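Local coordinates for protein lipolytic enzyme, G-D-S-L family (Bacteroides thetaiotaomicron, PDB 7BR2) that metabolises the drug diltiazem as a gut microbial serine esterase of the SGNH (GDSL) hydrolase family, at residues D141-I146 with E190-D195. Numbering follows the deposited sequence.
Sequences DETAQI and ELQQKD
The amide of Gln-192, near the C-terminal end of helix 181-194, carries the contact with the loop joining strand 131-136 to helix 155-173 in the SGNH hydrolase fold, meeting Asp-141 with its nitrogen and Thr-143 with its oxygen. On the nitrogen side, this amide and the carboxylate of Asp-141 lie almost in one plane (14° apart). Both bonds are weak: Gln-192 NE2 lies 2.9 Å from Asp-141 OD2 but at a bent angle of 122°, and 3.5 Å from Asp-141 OD1. A chi1 of -170° turns the carboxylate away from its own backbone N; OD2 has its stronger partner in Thr-199 OG1, on the loop after the helix, which also supplies Phe-198 O as an acceptor for NE2. On the oxygen side, Thr-143 OG1 comes unusually close to Gln-192 OE1, at a doubtful 2.5 Å, and also meets Gln-189 OE1.

Within the loop, Asp-141 OD1 closes an Asx turn by accepting Thr-143 N at 3.2 Å, and an Asx motif by taking Ala-144 N at 3.3 Å from the same face of the carboxylate. Replacing this aspartate by an alanine is likely to strip both N-H groups of their acceptor and leave Thr-199 OG1 without its mate. Ala-144 CB sits tightly, 3.1 Å from Gln-192 NE2, without a bond. The junction is thus polar: Asp-141 shapes the loop mainly through OD1, but holds the glutamine amide only loosely, sharing it with Phe-198 O.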
loop_
_atom_site.group_PDB
_atom_site.type_symbol
_atom_site.label_atom_id
_atom_site.label_comp_id
_atom_site.label_asym_id
_atom_site.label_seq_id
_atom_site.Cartn_x
_atom_site.Cartn_y
_atom_site.Cartn_z
ATOM N N ASP A 141 10.876 3.180 15.105
ATOM C CA ASP A 141 10.857 4.590 15.498
ATOM C C ASP A 141 11.449 4.744 16.896
ATOM O O ASP A 141 10.768 4.529 17.898
ATOM C CB ASP A 141 9.440 5.136 15.464
ATOM C CG ASP A 141 9.402 6.636 15.637
ATOM O OD1 ASP A 141 10.466 7.241 15.915
ATOM O OD2 ASP A 141 8.298 7.201 15.533
ATOM N N GLU A 142 12.701 5.192 16.962
ATOM C CA GLU A 142 13.420 5.354 18.220
ATOM C C GLU A 142 13.153 6.682 18.918
ATOM O O GLU A 142 13.400 6.791 20.122
ATOM C CB GLU A 142 14.923 5.247 17.947
ATOM C CG GLU A 142 15.395 3.906 17.432
ATOM C CD GLU A 142 16.867 3.923 17.027
ATOM O OE1 GLU A 142 17.502 5.000 17.101
ATOM O OE2 GLU A 142 17.418 2.842 16.746
ATOM N N THR A 143 12.609 7.674 18.208
ATOM C CA THR A 143 12.522 9.035 18.718
ATOM C C THR A 143 11.133 9.421 19.222
ATOM O O THR A 143 11.016 10.378 19.995
ATOM C CB THR A 143 12.995 10.019 17.635
ATOM O OG1 THR A 143 12.122 9.971 16.496
ATOM C CG2 THR A 143 14.393 9.650 17.175
ATOM N N ALA A 144 10.088 8.704 18.821
ATOM C CA ALA A 144 8.734 9.028 19.251
ATOM C C ALA A 144 8.592 8.848 20.759
ATOM O O ALA A 144 9.250 7.995 21.359
ATOM C CB ALA A 144 7.741 8.148 18.507
ATOM N N GLN A 145 7.794 9.709 21.395
ATOM C CA GLN A 145 7.521 9.568 22.827
ATOM C C GLN A 145 6.182 8.864 23.049
ATOM O O GLN A 145 5.114 9.491 23.098
ATOM C CB GLN A 145 7.601 10.904 23.533
ATOM C CG GLN A 145 9.024 11.419 23.450
ATOM C CD GLN A 145 9.340 12.472 24.476
ATOM O OE1 GLN A 145 8.467 12.898 25.237
ATOM N NE2 GLN A 145 10.580 12.966 24.448
ATOM N N ILE A 146 6.248 7.543 23.189
ATOM C CA ILE A 146 5.082 6.694 23.431
ATOM C C ILE A 146 5.054 6.284 24.896
ATOM O O ILE A 146 6.089 5.916 25.482
ATOM C CB ILE A 146 5.047 5.443 22.531
ATOM C CG1 ILE A 146 4.705 5.758 21.067
ATOM C CG2 ILE A 146 3.962 4.496 22.987
ATOM C CD1 ILE A 146 5.523 6.727 20.382
ATOM N N GLU A 190 9.760 15.185 11.540
ATOM C CA GLU A 190 9.038 16.395 11.191
ATOM C C GLU A 190 7.714 16.498 11.945
ATOM O O GLU A 190 7.357 17.576 12.433
ATOM C CB GLU A 190 8.864 16.416 9.673
ATOM C CG GLU A 190 8.286 17.675 9.078
ATOM C CD GLU A 190 8.066 17.522 7.581
ATOM O OE1 GLU A 190 8.422 16.438 7.052
ATOM O OE2 GLU A 190 7.551 18.471 6.942
ATOM N N LEU A 191 6.978 15.395 12.067
ATOM C CA LEU A 191 5.723 15.461 12.803
ATOM C C LEU A 191 5.905 15.287 14.302
ATOM O O LEU A 191 5.000 15.647 15.071
ATOM C CB LEU A 191 4.722 14.427 12.284
ATOM C CG LEU A 191 4.237 14.713 10.856
ATOM C CD1 LEU A 191 3.257 13.649 10.383
ATOM C CD2 LEU A 191 3.650 16.140 10.696
ATOM N N GLN A 192 7.039 14.737 14.743
ATOM C CA GLN A 192 7.288 14.686 16.172
ATOM C C GLN A 192 7.602 16.069 16.707
ATOM O O GLN A 192 7.399 16.326 17.899
ATOM C CB GLN A 192 8.419 13.701 16.457
ATOM C CG GLN A 192 7.919 12.332 16.827
ATOM C CD GLN A 192 8.930 11.248 16.522
ATOM O OE1 GLN A 192 10.139 11.481 16.522
ATOM N NE2 GLN A 192 8.434 10.061 16.210
ATOM N N GLN A 193 8.070 16.968 15.840
ATOM C CA GLN A 193 8.179 18.364 16.248
ATOM C C GLN A 193 6.823 18.901 16.698
ATOM O O GLN A 193 6.735 19.626 17.695
ATOM C CB GLN A 193 8.748 19.215 15.119
ATOM C CG GLN A 193 10.256 19.200 15.018
ATOM C CD GLN A 193 10.722 19.741 13.687
ATOM O OE1 GLN A 193 9.903 20.069 12.828
ATOM N NE2 GLN A 193 12.041 19.865 13.515
ATOM N N LYS A 194 5.752 18.541 15.982
ATOM C CA LYS A 194 4.427 19.055 16.305
ATOM C C LYS A 194 3.788 18.327 17.477
ATOM O O LYS A 194 2.980 18.918 18.205
ATOM C CB LYS A 194 3.502 18.882 15.101
ATOM C CG LYS A 194 3.909 19.620 13.850
ATOM C CD LYS A 194 2.883 19.351 12.751
ATOM C CE LYS A 194 3.130 20.218 11.522
ATOM N NZ LYS A 194 2.261 19.850 10.366
ATOM N N ASP A 195 4.103 17.049 17.657
ATOM C CA ASP A 195 3.622 16.318 18.819
ATOM C C ASP A 195 4.634 15.208 19.097
ATOM O O ASP A 195 4.831 14.337 18.239
ATOM C CB ASP A 195 2.199 15.801 18.585
ATOM C CG ASP A 195 1.607 15.130 19.806
ATOM O OD1 ASP A 195 2.372 14.772 20.725
ATOM O OD2 ASP A 195 0.362 15.018 19.874
#